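Local coordinates for protein Bd3459 (Bdellovibrio bacteriovorus, PDB 5CEC) that acts as a predatory endopeptidase of the S13 family, probably on cell-wall peptides, and is bound by the ankyrin-repeat self-protection protein Bd3460, at residues Lys363-Met368 and Gly396-Gln401; Val382-Asp387 and Lys403-Gln408. The protein carries 1 engineered substitution. All coordinates share one frame; numbering follows the deposited sequence.

Interaction 1: Lys363-Met368 and Gly396-Gln401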
ATOM      1  N   LYS A 363      13.579  10.185  -4.029  1.00 15.97           N
ATOM      2  CA  LYS A 363      14.299  10.918  -2.991  1.00 17.19           C
ATOM      3  C   LYS A 363      13.775  10.786  -1.592  1.00 15.48           C
ATOM      4  O   LYS A 363      14.260  11.488  -0.691  1.00 17.48           O
ATOM      5  CB  LYS A 363      14.439  12.389  -3.361  1.00 18.65           C
ATOM      6  CG  LYS A 363      15.142  12.646  -4.669  1.00 20.20           C
ATOM      7  CD  LYS A 363      16.567  12.099  -4.643  1.00 23.49           C
ATOM      8  CE  LYS A 363      17.429  12.614  -5.782  1.00 26.17           C
ATOM      9  NZ  LYS A 363      18.782  11.961  -5.770  1.00 28.69           N
ATOM     10  N   ALA A 364      12.832   9.870  -1.357  1.00 14.83           N
ATOM     11  CA  ALA A 364      12.299   9.762   0.009  1.00 14.73           C
ATOM     12  C   ALA A 364      11.738   8.409   0.348  1.00 14.43           C
ATOM     13  O   ALA A 364      11.150   7.742  -0.494  1.00 14.54           O
ATOM     14  CB  ALA A 364      11.203  10.806   0.275  1.00 15.82           C
ATOM     15  N   LYS A 365      11.890   8.053   1.622  1.00 13.73           N
ATOM     16  CA  LYS A 365      11.196   6.916   2.224  1.00 13.08           C
ATOM     17  C   LYS A 365      10.522   7.489   3.460  1.00 12.90           C
ATOM     18  O   LYS A 365      11.178   8.195   4.254  1.00 14.29           O
ATOM     19  CB  LYS A 365      12.162   5.786   2.603  1.00 13.82           C
ATOM     20  CG  LYS A 365      11.465   4.470   2.902  1.00 15.19           C
ATOM     21  CD  LYS A 365      11.128   3.721   1.601  1.00 16.17           C
ATOM     22  CE  LYS A 365      10.365   2.422   1.854  1.00 18.46           C
ATOM     23  NZ  LYS A 365       8.975   2.769   2.258  1.00 19.56           N
ATOM     24  N   THR A 366       9.222   7.245   3.604  1.00 12.70           N
ATOM     25  CA  THR A 366       8.481   7.932   4.646  1.00 12.95           C
ATOM     26  C   THR A 366       7.531   6.972   5.364  1.00 12.49           C
ATOM     27  O   THR A 366       7.139   5.920   4.858  1.00 14.10           O
ATOM     28  CB  THR A 366       7.708   9.100   4.020  1.00 13.79           C
ATOM     29  OG1 THR A 366       6.773   8.598   3.071  1.00 14.20           O
ATOM     30  CG2 THR A 366       8.626  10.106   3.369  1.00 13.95           C
ATOM     31  N   LEU A 367       7.102   7.398   6.550  1.00 12.75           N
ATOM     32  CA  LEU A 367       6.116   6.673   7.375  1.00 13.28           C
ATOM     33  C   LEU A 367       5.436   7.665   8.284  1.00 13.61           C
ATOM     34  O   LEU A 367       6.126   8.509   8.873  1.00 15.59           O
ATOM     35  CB  LEU A 367       6.791   5.580   8.212  1.00 13.31           C
ATOM     36  CG  LEU A 367       5.897   4.529   8.818  1.00 14.82           C
ATOM     37  CD1 LEU A 367       5.357   3.581   7.764  1.00 15.57           C
ATOM     38  CD2 LEU A 367       6.620   3.771   9.888  1.00 15.47           C
ATOM     39  N   MET A 368       4.130   7.541   8.466  1.00 13.33           N
ATOM     40  CA  MET A 368       3.445   8.345   9.469  1.00 13.56           C
ATOM     41  C   MET A 368       2.293   7.536  10.042  1.00 13.57           C
ATOM     42  O   MET A 368       1.721   6.667   9.368  1.00 15.09           O
ATOM     43  CB  MET A 368       2.972   9.680   8.906  1.00 14.85           C
ATOM     44  CG  MET A 368       1.799   9.607   7.955  1.00 15.92           C
ATOM     45  SD  MET A 368       1.352  11.166   7.149  1.00 16.83           S
ATOM     46  CE  MET A 368       0.382  11.908   8.420  1.00 18.34           C
ATOM     47  N   GLY A 396      15.270  -0.099   0.941  1.00 12.83           N
ATOM     48  CA  GLY A 396      15.318  -1.091   1.991  1.00 13.02           C
ATOM     49  C   GLY A 396      16.140  -0.663   3.187  1.00 13.21           C
ATOM     50  O   GLY A 396      15.792  -0.921   4.324  1.00 13.95           O
ATOM     51  N   VAL A 397      17.230   0.058   2.945  1.00 12.95           N
ATOM     52  CA  VAL A 397      18.040   0.577   4.028  1.00 13.13           C
ATOM     53  C   VAL A 397      17.222   1.579   4.850  1.00 13.36           C
ATOM     54  O   VAL A 397      17.140   1.507   6.085  1.00 14.31           O
ATOM     55  CB  VAL A 397      19.329   1.261   3.495  1.00 14.28           C
ATOM     56  CG1 VAL A 397      20.070   1.994   4.594  1.00 14.69           C
ATOM     57  CG2 VAL A 397      20.247   0.203   2.862  1.00 14.50           C
ATOM     58  N   ALA A 398      16.609   2.535   4.166  1.00 13.61           N
ATOM     59  CA  ALA A 398      15.788   3.545   4.870  1.00 13.55           C
ATOM     60  C   ALA A 398      14.630   2.910   5.611  1.00 14.19           C
ATOM     61  O   ALA A 398      14.285   3.359   6.703  1.00 14.48           O
ATOM     62  CB  ALA A 398      15.291   4.576   3.874  1.00 13.51           C
ATOM     63  N   SER A 399      14.016   1.900   5.010  1.00 12.84           N
ATOM     64  CA  SER A 399      12.852   1.299   5.633  1.00 14.04           C
ATOM     65  C   SER A 399      13.197   0.764   7.030  1.00 13.10           C
ATOM     66  O   SER A 399      12.443   0.998   7.982  1.00 13.99           O
ATOM     67  CB  SER A 399      12.330   0.143   4.793  1.00 14.66           C
ATOM     68  OG  SER A 399      11.152  -0.372   5.390  1.00 16.57           O
ATOM     69  N   GLN A 400      14.280   0.014   7.153  1.00 13.40           N
ATOM     70  CA  GLN A 400      14.617  -0.531   8.457  1.00 14.26           C
ATOM     71  C   GLN A 400      15.064   0.569   9.418  1.00 14.73           C
ATOM     72  O   GLN A 400      14.763   0.497  10.618  1.00 15.00           O
ATOM     73  CB  GLN A 400      15.621  -1.668   8.391  1.00 14.94           C
ATOM     74  CG  GLN A 400      15.748  -2.444   9.724  1.00 14.99           C
ATOM     75  CD  GLN A 400      14.474  -3.136  10.122  1.00 14.73           C
ATOM     76  OE1 GLN A 400      13.921  -3.931   9.377  1.00 15.58           O
ATOM     77  NE2 GLN A 400      14.017  -2.888  11.349  1.00 15.53           N
ATOM     78  N   GLN A 401      15.733   1.601   8.928  1.00 14.32           N
ATOM     79  CA  GLN A 401      16.056   2.733   9.799  1.00 14.95           C
ATOM     80  C   GLN A 401      14.801   3.396  10.352  1.00 14.16           C
ATOM     81  O   GLN A 401      14.766   3.738  11.539  1.00 15.63           O
ATOM     82  CB  GLN A 401      16.947   3.749   9.098  1.00 15.85           C
ATOM     83  CG  GLN A 401      18.374   3.288   8.899  1.00 18.47           C
ATOM     84  CD  GLN A 401      19.255   4.351   8.286  1.00 20.72           C
ATOM     85  OE1 GLN A 401      18.953   5.542   8.340  1.00 25.03           O
ATOM     86  NE2 GLN A 401      20.390   3.932   7.751  1.00 22.63           N
TER

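Interaction 2: Val382-Asp387 and Lys403-Gln408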
ATOM      1  N   VAL A 382       8.005  10.168  10.067  1.00 14.82           N
ATOM      2  CA  VAL A 382       9.440  10.034   9.767  1.00 15.17           C
ATOM      3  C   VAL A 382       9.646  10.254   8.281  1.00 14.91           C
ATOM      4  O   VAL A 382       9.045   9.542   7.466  1.00 15.06           O
ATOM      5  CB  VAL A 382      10.002   8.635  10.138  1.00 15.70           C
ATOM      6  CG1 VAL A 382      11.517   8.619  10.024  1.00 15.81           C
ATOM      7  CG2 VAL A 382       9.561   8.199  11.524  1.00 17.58           C
ATOM      8  N   LEU A 383      10.473  11.254   7.955  1.00 15.10           N
ATOM      9  CA  LEU A 383      10.734  11.640   6.577  1.00 14.70           C
ATOM     10  C   LEU A 383      12.212  11.384   6.329  1.00 14.98           C
ATOM     11  O   LEU A 383      13.052  12.094   6.869  1.00 16.48           O
ATOM     12  CB  LEU A 383      10.369  13.096   6.319  1.00 15.57           C
ATOM     13  CG  LEU A 383       8.953  13.503   6.733  1.00 15.96           C
ATOM     14  CD1 LEU A 383       8.754  14.991   6.487  1.00 16.99           C
ATOM     15  CD2 LEU A 383       7.894  12.711   6.025  1.00 17.34           C
ATOM     16  N   MET A 384      12.540  10.340   5.554  1.00 15.13           N
ATOM     17  CA  MET A 384      13.939  10.029   5.203  1.00 15.10           C
ATOM     18  C   MET A 384      14.226  10.508   3.813  1.00 15.55           C
ATOM     19  O   MET A 384      13.360  10.517   2.950  1.00 16.30           O
ATOM     20  CB  MET A 384      14.232   8.540   5.238  1.00 16.22           C
ATOM     21  CG  MET A 384      13.943   7.834   6.542  1.00 17.73           C
ATOM     22  SD  MET A 384      15.022   8.312   7.904  1.00 21.42           S
ATOM     23  CE  MET A 384      16.601   7.751   7.318  1.00 21.99           C
ATOM     24  N   HIS A 385      15.490  10.851   3.634  1.00 15.35           N
ATOM     25  CA  HIS A 385      16.084  11.077   2.342  1.00 16.08           C
ATOM     26  C   HIS A 385      16.711   9.785   1.793  1.00 15.91           C
ATOM     27  O   HIS A 385      17.360   9.053   2.518  1.00 17.37           O
ATOM     28  CB  HIS A 385      17.179  12.138   2.469  1.00 16.83           C
ATOM     29  CG  HIS A 385      17.989  12.230   1.250  1.00 18.10           C
ATOM     30  ND1 HIS A 385      17.550  12.904   0.139  1.00 18.68           N
ATOM     31  CD2 HIS A 385      19.123  11.578   0.890  1.00 18.20           C
ATOM     32  CE1 HIS A 385      18.406  12.683  -0.855  1.00 19.22           C
ATOM     33  NE2 HIS A 385      19.356  11.884  -0.416  1.00 20.20           N
ATOM     34  N   THR A 386      16.482   9.530   0.501  1.00 15.57           N
ATOM     35  CA  THR A 386      17.121   8.455  -0.253  1.00 15.18           C
ATOM     36  C   THR A 386      17.618   8.990  -1.571  1.00 15.57           C
ATOM     37  O   THR A 386      17.212  10.085  -1.994  1.00 16.35           O
ATOM     38  CB  THR A 386      16.148   7.282  -0.522  1.00 14.59           C
ATOM     39  OG1 THR A 386      14.959   7.731  -1.171  1.00 14.60           O
ATOM     40  CG2 THR A 386      15.696   6.622   0.781  1.00 15.34           C
ATOM     41  N   ASP A 387      18.454   8.202  -2.250  1.00 15.48           N
ATOM     42  CA  ASP A 387      18.828   8.485  -3.657  1.00 16.63           C
ATOM     43  C   ASP A 387      18.651   7.183  -4.448  1.00 16.42           C
ATOM     44  O   ASP A 387      19.604   6.530  -4.890  1.00 17.02           O
ATOM     45  CB  ASP A 387      20.251   9.037  -3.791  1.00 16.29           C
ATOM     46  CG  ASP A 387      20.481  10.328  -2.992  1.00 17.83           C
ATOM     47  OD1 ASP A 387      20.109  11.421  -3.464  1.00 21.05           O
ATOM     48  OD2 ASP A 387      21.079  10.252  -1.884  1.00 19.52           O
ATOM     49  N   LYS A 403      11.831   1.915  10.763  1.00 13.61           N
ATOM     50  CA  LYS A 403      11.239   0.986  11.716  1.00 14.36           C
ATOM     51  C   LYS A 403      11.937   1.051  13.059  1.00 15.43           C
ATOM     52  O   LYS A 403      11.288   1.057  14.111  1.00 17.00           O
ATOM     53  CB  LYS A 403      11.337  -0.441  11.167  1.00 14.95           C
ATOM     54  CG  LYS A 403      10.462  -0.685   9.970  1.00 15.06           C
ATOM     55  CD  LYS A 403      10.603  -2.106   9.437  1.00 15.27           C
ATOM     56  CE  LYS A 403       9.713  -2.360   8.232  1.00 15.15           C
ATOM     57  NZ  LYS A 403       9.878  -3.727   7.704  1.00 15.72           N
ATOM     58  N   ASN A 404      13.255   1.140  13.033  1.00 14.82           N
ATOM     59  CA  ASN A 404      14.024   1.238  14.282  1.00 16.78           C
ATOM     60  C   ASN A 404      13.746   2.527  15.012  1.00 16.55           C
ATOM     61  O   ASN A 404      13.665   2.510  16.240  1.00 18.21           O
ATOM     62  CB  ASN A 404      15.518   1.015  14.031  1.00 17.47           C
ATOM     63  CG  ASN A 404      15.844  -0.430  13.577  1.00 18.43           C
ATOM     64  OD1 ASN A 404      15.014  -1.328  13.649  1.00 18.22           O
ATOM     65  ND2 ASN A 404      17.043  -0.646  13.158  1.00 19.00           N
ATOM     66  N   LYS A 405      13.581   3.626  14.281  1.00 15.06           N
ATOM     67  CA  LYS A 405      13.256   4.916  14.943  1.00 15.94           C
ATOM     68  C   LYS A 405      11.862   4.876  15.592  1.00 16.80           C
ATOM     69  O   LYS A 405      11.651   5.375  16.719  1.00 18.91           O
ATOM     70  CB  LYS A 405      13.333   6.075  13.941  1.00 17.89           C
ATOM     71  CG  LYS A 405      14.757   6.447  13.533  1.00 19.61           C
ATOM     72  CD  LYS A 405      14.759   7.487  12.443  1.00 21.03           C
ATOM     73  CE  LYS A 405      16.125   7.754  11.880  1.00 24.08           C
ATOM     74  NZ  LYS A 405      17.028   8.314  12.935  1.00 28.00           N
ATOM     75  N   VAL A 406      10.895   4.283  14.894  1.00 16.53           N
ATOM     76  CA  VAL A 406       9.557   4.162  15.483  1.00 16.73           C
ATOM     77  C   VAL A 406       9.591   3.201  16.677  1.00 16.51           C
ATOM     78  O   VAL A 406       8.956   3.458  17.711  1.00 17.44           O
ATOM     79  CB  VAL A 406       8.517   3.743  14.428  1.00 16.49           C
ATOM     80  CG1 VAL A 406       7.143   3.544  15.067  1.00 18.23           C
ATOM     81  CG2 VAL A 406       8.484   4.798  13.337  1.00 17.64           C
ATOM     82  N   SER A 407      10.369   2.126  16.571  1.00 16.91           N
ATOM     83  CA  SER A 407      10.480   1.174  17.677  1.00 18.00           C
ATOM     84  C   SER A 407      11.092   1.853  18.903  1.00 19.21           C
ATOM     85  O   SER A 407      10.657   1.633  20.045  1.00 20.83           O
ATOM     86  CB  SER A 407      11.310  -0.030  17.257  1.00 17.61           C
ATOM     87  OG  SER A 407      10.683  -0.707  16.201  1.00 17.51           O
ATOM     88  N   GLN A 408      12.089   2.705  18.675  1.00 19.30           N
ATOM     89  CA  GLN A 408      12.731   3.458  19.767  1.00 23.02           C
ATOM     90  C   GLN A 408      11.702   4.352  20.450  1.00 20.92           C
ATOM     91  O   GLN A 408      11.676   4.430  21.693  1.00 23.87           O
ATOM     92  CB  GLN A 408      13.905   4.285  19.229  1.00 24.63           C
ATOM     93  CG  GLN A 408      14.732   5.001  20.291  1.00 26.30           C
ATOM     94  CD  GLN A 408      15.386   4.038  21.280  1.00 32.11           C
ATOM     95  OE1 GLN A 408      15.896   2.985  20.915  1.00 38.26           O
ATOM     96  NE2 GLN A 408      15.359   4.400  22.542  1.00 36.52           N
TER

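Interaction 1: Lys363-Met368 and Gly396-Gln401
The ammonium group of Lys365, whose alkyl chain packs on Ala398 and Ser399, is gripped by two oxygens of the preceding strand, Ser360 OG and the carbonyl O of Gly359. CG lies anti to the backbone N (chi1 -166°), and further bends at chi2 and chi4 curl the chain back along the sheet instead of letting it run straight out past the helix. Its inner methylenes meet the methyl of Ala398: Lys365 CB is 3.6 Å and CG 3.9 Å from Ala398 CB. Further out, Lys365 CE passes 4.2 Å from Ser399 CB, while CG lies equally close to the backbone N of Ser399. Small residues here let helix and strand come near, with the CA atoms of Lys365 and Ala398 6.3 Å apart. In the penicillin-binding fold of this family a helix near the C-terminus backs the antiparallel sheet, and helix 394-411 takes that place over strand 364-373. Gly359 belongs to a K(T/S)G-type sequence, probably part of the active site, so Lys365 links strand 364-373 to strand 354-361, which is likely to border the catalytic cleft. A sulfate ion, probably from the crystallisation liquor, lies about 4 Å from the lysine side chain. Trp395 and Ile402 of the same helix also touch the Lys365 side chain. On another side of the helix, Val397 packs on Ala127 of Bd3460, and Gln400 OE1 accepts a hydrogen bond from Asn141 ND2 of that chain.

Interaction 2: Val382-Asp387 and Lys403-Gln408
Val382 and Val406 adopt the same rotamer, CG1 anti to the backbone N (chi1 -171° and 177°), which leaves CG2 of each anti to its carbonyl carbon and points these two methyls at each other at a slant, Val382 CG2 standing 4.0 Å from Val406 CG2. The other branch, Val382 CG1, lies 4.2 Å from Lys405 CD. Lys405 is extended until its last torsion, and its CE approaches Met384 SD at 4.2 Å; bends at chi2 and chi3 of Met384 turn its SD toward the lysine chain. The contact is thus apolar, with methylenes of a charged residue forming its outer margin. Each segment also has polar bonds of its own. Ser407 N and Ser407 OG reach Lys403 O from opposite faces of the carbonyl plane, OG at 2.8 Å. At the strand end, His385 NE2 donates to Asp387 OD2 in the next loop at 2.8 Å, from above the carboxylate plane. Strand 382-385 and helix 403-408 run roughly antiparallel, at 151°, their axes 10.2 Å apart. Strand 376-385 sits between strands 40-48 and 364-373, with Leu41 and Ile402 also touching both Val382 and Met384, while across helix 394-411 Lys403 makes a salt bridge to Asp107 of Bd3460.

Both contacts set helix 394-411 against the same face of the antiparallel sheet that contains strands 364-373 and 376-385, interaction 1 with its earlier turns on strand 364-373 and interaction 2 with later turns on the neighbouring strand 376-385. The strands are joined by backbone pairing, with Leu367 O probably accepting from Val382 N at 2.8 Å, and by a salt bridge between the loops just beyond them, Lys363 NZ to Asp387 OD1 at 2.7 Å. The touching residues of interaction 1 are all buried, whereas interaction 2 has a partly exposed lysine at its margin. Each uses lysine methylenes as packing surface, but one lysine comes from the strand and the other from the helix.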